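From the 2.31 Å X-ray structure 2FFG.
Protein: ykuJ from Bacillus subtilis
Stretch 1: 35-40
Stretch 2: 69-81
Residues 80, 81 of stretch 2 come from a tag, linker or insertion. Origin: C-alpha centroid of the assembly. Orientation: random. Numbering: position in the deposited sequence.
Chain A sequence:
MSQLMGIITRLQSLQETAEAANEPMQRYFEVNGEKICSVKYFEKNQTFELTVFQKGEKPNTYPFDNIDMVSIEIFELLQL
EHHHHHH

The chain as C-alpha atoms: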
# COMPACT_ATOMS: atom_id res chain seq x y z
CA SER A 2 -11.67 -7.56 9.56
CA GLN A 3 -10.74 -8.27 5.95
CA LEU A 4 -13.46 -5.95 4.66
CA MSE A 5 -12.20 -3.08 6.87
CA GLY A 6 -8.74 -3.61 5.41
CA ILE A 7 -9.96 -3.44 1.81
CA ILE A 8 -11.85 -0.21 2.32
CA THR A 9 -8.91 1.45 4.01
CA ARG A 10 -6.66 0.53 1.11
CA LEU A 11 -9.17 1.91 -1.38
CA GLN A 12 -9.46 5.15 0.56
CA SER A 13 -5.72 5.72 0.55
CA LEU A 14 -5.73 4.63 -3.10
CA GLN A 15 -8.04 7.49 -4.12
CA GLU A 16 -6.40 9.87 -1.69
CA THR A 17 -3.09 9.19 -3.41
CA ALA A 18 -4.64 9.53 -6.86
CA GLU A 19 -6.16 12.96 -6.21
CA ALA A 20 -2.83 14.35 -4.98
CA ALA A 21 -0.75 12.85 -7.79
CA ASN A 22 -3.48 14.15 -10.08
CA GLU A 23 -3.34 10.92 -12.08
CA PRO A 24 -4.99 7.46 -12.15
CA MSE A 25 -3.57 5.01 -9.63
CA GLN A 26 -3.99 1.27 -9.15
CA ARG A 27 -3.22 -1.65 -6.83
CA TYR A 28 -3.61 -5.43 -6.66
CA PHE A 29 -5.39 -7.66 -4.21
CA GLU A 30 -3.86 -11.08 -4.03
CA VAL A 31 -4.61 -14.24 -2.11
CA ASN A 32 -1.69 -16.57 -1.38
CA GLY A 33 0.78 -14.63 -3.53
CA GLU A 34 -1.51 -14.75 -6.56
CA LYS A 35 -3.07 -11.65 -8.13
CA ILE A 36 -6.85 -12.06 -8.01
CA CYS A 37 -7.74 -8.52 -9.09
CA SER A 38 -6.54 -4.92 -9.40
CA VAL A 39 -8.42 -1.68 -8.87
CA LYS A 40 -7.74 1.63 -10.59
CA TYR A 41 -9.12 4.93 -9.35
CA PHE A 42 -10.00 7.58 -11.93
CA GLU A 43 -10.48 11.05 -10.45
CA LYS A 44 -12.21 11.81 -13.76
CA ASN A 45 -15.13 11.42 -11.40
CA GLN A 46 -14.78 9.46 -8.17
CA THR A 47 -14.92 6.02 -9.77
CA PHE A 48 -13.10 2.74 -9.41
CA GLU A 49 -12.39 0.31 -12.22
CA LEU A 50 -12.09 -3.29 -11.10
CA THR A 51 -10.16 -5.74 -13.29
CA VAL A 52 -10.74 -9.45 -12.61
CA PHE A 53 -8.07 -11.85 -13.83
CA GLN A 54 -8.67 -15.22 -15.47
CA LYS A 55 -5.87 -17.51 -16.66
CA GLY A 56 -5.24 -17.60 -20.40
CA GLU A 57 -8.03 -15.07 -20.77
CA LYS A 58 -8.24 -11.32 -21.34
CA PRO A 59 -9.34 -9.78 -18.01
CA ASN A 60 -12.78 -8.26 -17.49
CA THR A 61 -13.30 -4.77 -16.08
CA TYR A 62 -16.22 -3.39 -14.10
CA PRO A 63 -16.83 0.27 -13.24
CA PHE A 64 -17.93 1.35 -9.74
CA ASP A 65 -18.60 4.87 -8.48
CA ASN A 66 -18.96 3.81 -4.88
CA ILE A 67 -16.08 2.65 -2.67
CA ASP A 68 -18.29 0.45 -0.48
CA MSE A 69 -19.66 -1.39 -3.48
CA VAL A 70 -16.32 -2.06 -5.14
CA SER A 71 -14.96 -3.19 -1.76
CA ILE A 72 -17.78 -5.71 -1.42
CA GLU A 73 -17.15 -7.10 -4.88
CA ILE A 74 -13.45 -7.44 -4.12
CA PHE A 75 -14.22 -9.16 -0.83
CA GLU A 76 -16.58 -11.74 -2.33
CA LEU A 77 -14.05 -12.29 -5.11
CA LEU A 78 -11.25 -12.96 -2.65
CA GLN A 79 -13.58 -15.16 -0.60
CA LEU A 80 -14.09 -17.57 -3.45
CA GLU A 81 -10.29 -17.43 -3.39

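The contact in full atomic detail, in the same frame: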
# COMPACT_ATOMS: atom_id res chain seq x y z
N LYS A 35 -2.24 -12.80 -7.82
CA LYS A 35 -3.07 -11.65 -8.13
C LYS A 35 -4.48 -12.10 -8.53
O LYS A 35 -4.66 -12.79 -9.53
CB LYS A 35 -2.47 -10.83 -9.28
CG LYS A 35 -1.16 -10.14 -8.95
CD LYS A 35 -0.49 -9.64 -10.21
CE LYS A 35 0.72 -8.76 -9.91
NZ LYS A 35 1.77 -9.47 -9.14
N ILE A 36 -5.47 -11.71 -7.73
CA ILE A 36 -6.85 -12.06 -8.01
C ILE A 36 -7.49 -10.93 -8.81
O ILE A 36 -8.23 -11.18 -9.77
CB ILE A 36 -7.66 -12.26 -6.72
CG1 ILE A 36 -7.04 -13.38 -5.90
CG2 ILE A 36 -9.10 -12.59 -7.06
CD1 ILE A 36 -6.97 -14.80 -6.54
N CYS A 37 -7.20 -9.69 -8.41
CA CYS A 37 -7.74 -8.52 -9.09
C CYS A 37 -6.95 -7.23 -8.79
O CYS A 37 -6.14 -7.16 -7.87
CB CYS A 37 -9.21 -8.32 -8.69
SG CYS A 37 -9.48 -7.89 -6.94
N SER A 38 -7.18 -6.21 -9.61
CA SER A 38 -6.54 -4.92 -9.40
C SER A 38 -7.62 -3.85 -9.53
O SER A 38 -8.62 -4.02 -10.24
CB SER A 38 -5.45 -4.69 -10.43
OG SER A 38 -5.99 -4.61 -11.73
N VAL A 39 -7.45 -2.75 -8.81
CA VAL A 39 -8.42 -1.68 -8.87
C VAL A 39 -7.70 -0.38 -9.24
O VAL A 39 -6.63 -0.08 -8.73
CB VAL A 39 -9.18 -1.51 -7.53
CG1 VAL A 39 -8.19 -1.28 -6.40
CG2 VAL A 39 -10.15 -0.33 -7.61
N LYS A 40 -8.30 0.36 -10.16
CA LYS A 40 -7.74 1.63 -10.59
C LYS A 40 -8.74 2.73 -10.28
O LYS A 40 -9.95 2.60 -10.54
CB LYS A 40 -7.45 1.57 -12.09
CG LYS A 40 -6.64 2.73 -12.62
CD LYS A 40 -6.18 2.43 -14.05
CE LYS A 40 -5.25 3.52 -14.57
NZ LYS A 40 -4.75 3.21 -15.93
N MSE A 69 -19.23 -0.38 -2.54
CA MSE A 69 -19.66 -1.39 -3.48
C MSE A 69 -18.53 -2.11 -4.21
O MSE A 69 -18.66 -3.29 -4.54
CB MSE A 69 -20.63 -0.77 -4.46
CG MSE A 69 -21.91 -0.35 -3.78
SE MSE A 69 -23.12 0.56 -4.92
CE MSE A 69 -23.62 -0.94 -6.05
N VAL A 70 -17.43 -1.42 -4.47
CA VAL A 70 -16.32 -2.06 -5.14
C VAL A 70 -15.61 -2.93 -4.09
O VAL A 70 -15.14 -4.02 -4.39
CB VAL A 70 -15.35 -1.02 -5.75
CG1 VAL A 70 -14.78 -0.12 -4.66
CG2 VAL A 70 -14.25 -1.73 -6.52
N SER A 71 -15.58 -2.45 -2.85
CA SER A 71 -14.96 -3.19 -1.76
C SER A 71 -15.65 -4.53 -1.54
O SER A 71 -15.00 -5.55 -1.29
CB SER A 71 -15.02 -2.37 -0.47
OG SER A 71 -14.19 -1.22 -0.53
N ILE A 72 -16.97 -4.52 -1.62
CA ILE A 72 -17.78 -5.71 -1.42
C ILE A 72 -17.48 -6.74 -2.50
O ILE A 72 -17.30 -7.93 -2.22
CB ILE A 72 -19.27 -5.34 -1.45
CG1 ILE A 72 -19.60 -4.55 -0.19
CG2 ILE A 72 -20.14 -6.58 -1.58
CD1 ILE A 72 -20.95 -3.82 -0.22
N GLU A 73 -17.43 -6.26 -3.73
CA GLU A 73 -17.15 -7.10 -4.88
C GLU A 73 -15.77 -7.73 -4.71
O GLU A 73 -15.59 -8.93 -4.95
CB GLU A 73 -17.20 -6.24 -6.14
CG GLU A 73 -17.02 -6.98 -7.45
CD GLU A 73 -18.24 -7.77 -7.85
OE1 GLU A 73 -19.37 -7.32 -7.56
OE2 GLU A 73 -18.07 -8.84 -8.48
N ILE A 74 -14.80 -6.92 -4.31
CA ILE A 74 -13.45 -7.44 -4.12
C ILE A 74 -13.46 -8.52 -3.05
O ILE A 74 -12.89 -9.60 -3.22
CB ILE A 74 -12.46 -6.34 -3.71
CG1 ILE A 74 -12.33 -5.31 -4.84
CG2 ILE A 74 -11.09 -6.95 -3.45
CD1 ILE A 74 -13.45 -5.14 -5.88
N PHE A 75 -14.13 -8.23 -1.94
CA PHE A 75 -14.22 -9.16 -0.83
C PHE A 75 -14.78 -10.52 -1.27
O PHE A 75 -14.15 -11.56 -1.08
CB PHE A 75 -15.12 -8.58 0.27
CG PHE A 75 -15.32 -9.50 1.44
CD1 PHE A 75 -14.36 -9.62 2.44
CD2 PHE A 75 -16.46 -10.29 1.52
CE1 PHE A 75 -14.52 -10.51 3.50
CE2 PHE A 75 -16.64 -11.19 2.58
CZ PHE A 75 -15.66 -11.30 3.57
N GLU A 76 -15.96 -10.50 -1.89
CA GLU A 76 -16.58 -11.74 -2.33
C GLU A 76 -15.68 -12.49 -3.32
O GLU A 76 -15.65 -13.72 -3.36
CB GLU A 76 -17.95 -11.44 -2.94
CG GLU A 76 -18.89 -10.71 -1.98
CD GLU A 76 -20.33 -10.63 -2.47
OE1 GLU A 76 -20.55 -10.62 -3.70
OE2 GLU A 76 -21.25 -10.54 -1.63
N LEU A 77 -14.95 -11.73 -4.12
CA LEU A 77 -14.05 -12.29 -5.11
C LEU A 77 -12.88 -12.99 -4.43
O LEU A 77 -12.44 -14.07 -4.85
CB LEU A 77 -13.56 -11.16 -6.01
CG LEU A 77 -13.42 -11.34 -7.51
CD1 LEU A 77 -14.64 -12.08 -8.10
CD2 LEU A 77 -13.27 -9.95 -8.12
N LEU A 78 -12.36 -12.38 -3.38
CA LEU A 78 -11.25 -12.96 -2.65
C LEU A 78 -11.74 -14.13 -1.80
O LEU A 78 -10.98 -15.04 -1.51
CB LEU A 78 -10.61 -11.92 -1.74
CG LEU A 78 -10.00 -10.71 -2.47
CD1 LEU A 78 -9.61 -9.67 -1.46
CD2 LEU A 78 -8.80 -11.14 -3.29
N GLN A 79 -13.02 -14.10 -1.42
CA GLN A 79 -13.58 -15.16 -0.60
C GLN A 79 -13.63 -16.45 -1.37
O GLN A 79 -13.30 -17.51 -0.84
CB GLN A 79 -14.98 -14.82 -0.09
CG GLN A 79 -15.03 -13.65 0.86
CD GLN A 79 -14.02 -13.76 1.98
OE1 GLN A 79 -14.11 -14.66 2.82
NE2 GLN A 79 -13.05 -12.85 2.00
N LEU A 80 -14.04 -16.37 -2.63
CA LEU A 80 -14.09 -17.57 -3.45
C LEU A 80 -12.65 -18.02 -3.68
O LEU A 80 -12.40 -19.12 -4.17
CB LEU A 80 -14.84 -17.32 -4.77
CG LEU A 80 -14.48 -16.21 -5.76
CD1 LEU A 80 -13.18 -16.53 -6.49
CD2 LEU A 80 -15.62 -16.08 -6.76
N GLU A 81 -11.72 -17.16 -3.28
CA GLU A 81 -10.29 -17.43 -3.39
C GLU A 81 -9.77 -17.45 -4.83
O GLU A 81 -8.77 -16.75 -5.09
CB GLU A 81 -9.99 -18.75 -2.66
CG GLU A 81 -10.45 -18.70 -1.21
CD GLU A 81 -10.61 -20.07 -0.56
OE1 GLU A 81 -11.32 -20.92 -1.13
OE2 GLU A 81 -10.03 -20.29 0.52

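Part of a strand, 35-40, packs against part of a helix, 69-79, and the two run almost exactly antiparallel: the angle between their directions is 171° and their axes approach to 9.0 Å. No hydrogen bond crosses the interface. The helix satisfies its own backbone, as in F75 N to S71 O at 2.9 Å and L78 N to I74 O at 2.8 Å, so what remains between the stretches is shape, and the two together bury a modest 312 Å².

The register follows the antiparallel course: I36 lies nearest L78, C37 nearest I74 and V39 nearest V70, counted by CA atoms. On the helix, V70, I74, L77 and L78 recur at spacings of three and four, which gathers them along one face. The strand does not alternate strictly. I36 and C37 both point their CA-to-CB bonds toward the helix, S38 points away, and V39 points toward it again. The break coincides with the backbone of I36, whose phi/psi of -93/-42 is unusual for a strand, where two consecutive side chains face the helix.

At the L78 end the spacing is tightest, 7.0 Å between the CA atoms of I36 and L78. L78 leaves the helix sideways, but its end turns in, and L78 CD2 rests 3.8 Å from I36 CB. More of the branched I36 is covered than of any other residue here, 76 Å², with its CG2 also 4.3 Å from L77 O.

C37 is the small piece in the middle. Its chi1 is 66° (p), and C37 SG meets I74 CG2 at 4.0 Å, while C37 CB lies 4.4 Å from L77 CD2. The short side chain thus sits against two larger ones, a bulky-on-small fit that suits a buried, apolar site. L77 reaches it with an off-well chi1 of -139°.

Toward the other end the backbones spread to 8.7 Å between the CA atoms of V39 and V70. Two compact valines meet there tip to tip, V39 CG2 to V70 CG2 at 4.5 Å, looser than the 3.8 Å contact of I36 CB with L78 CD2.

At the end of the stretch, the tag residue E81 covers some of I36, and E81 O comes within 3.0 Å of I36 CD1. That residue is poorly ordered, so the approach carries little weight. The rule is economical: apolar side chains of differing size meet, the small C37 set against the larger I74 and L77, while the charged side chains of K35, K40, E73 and E76 lie out of reach.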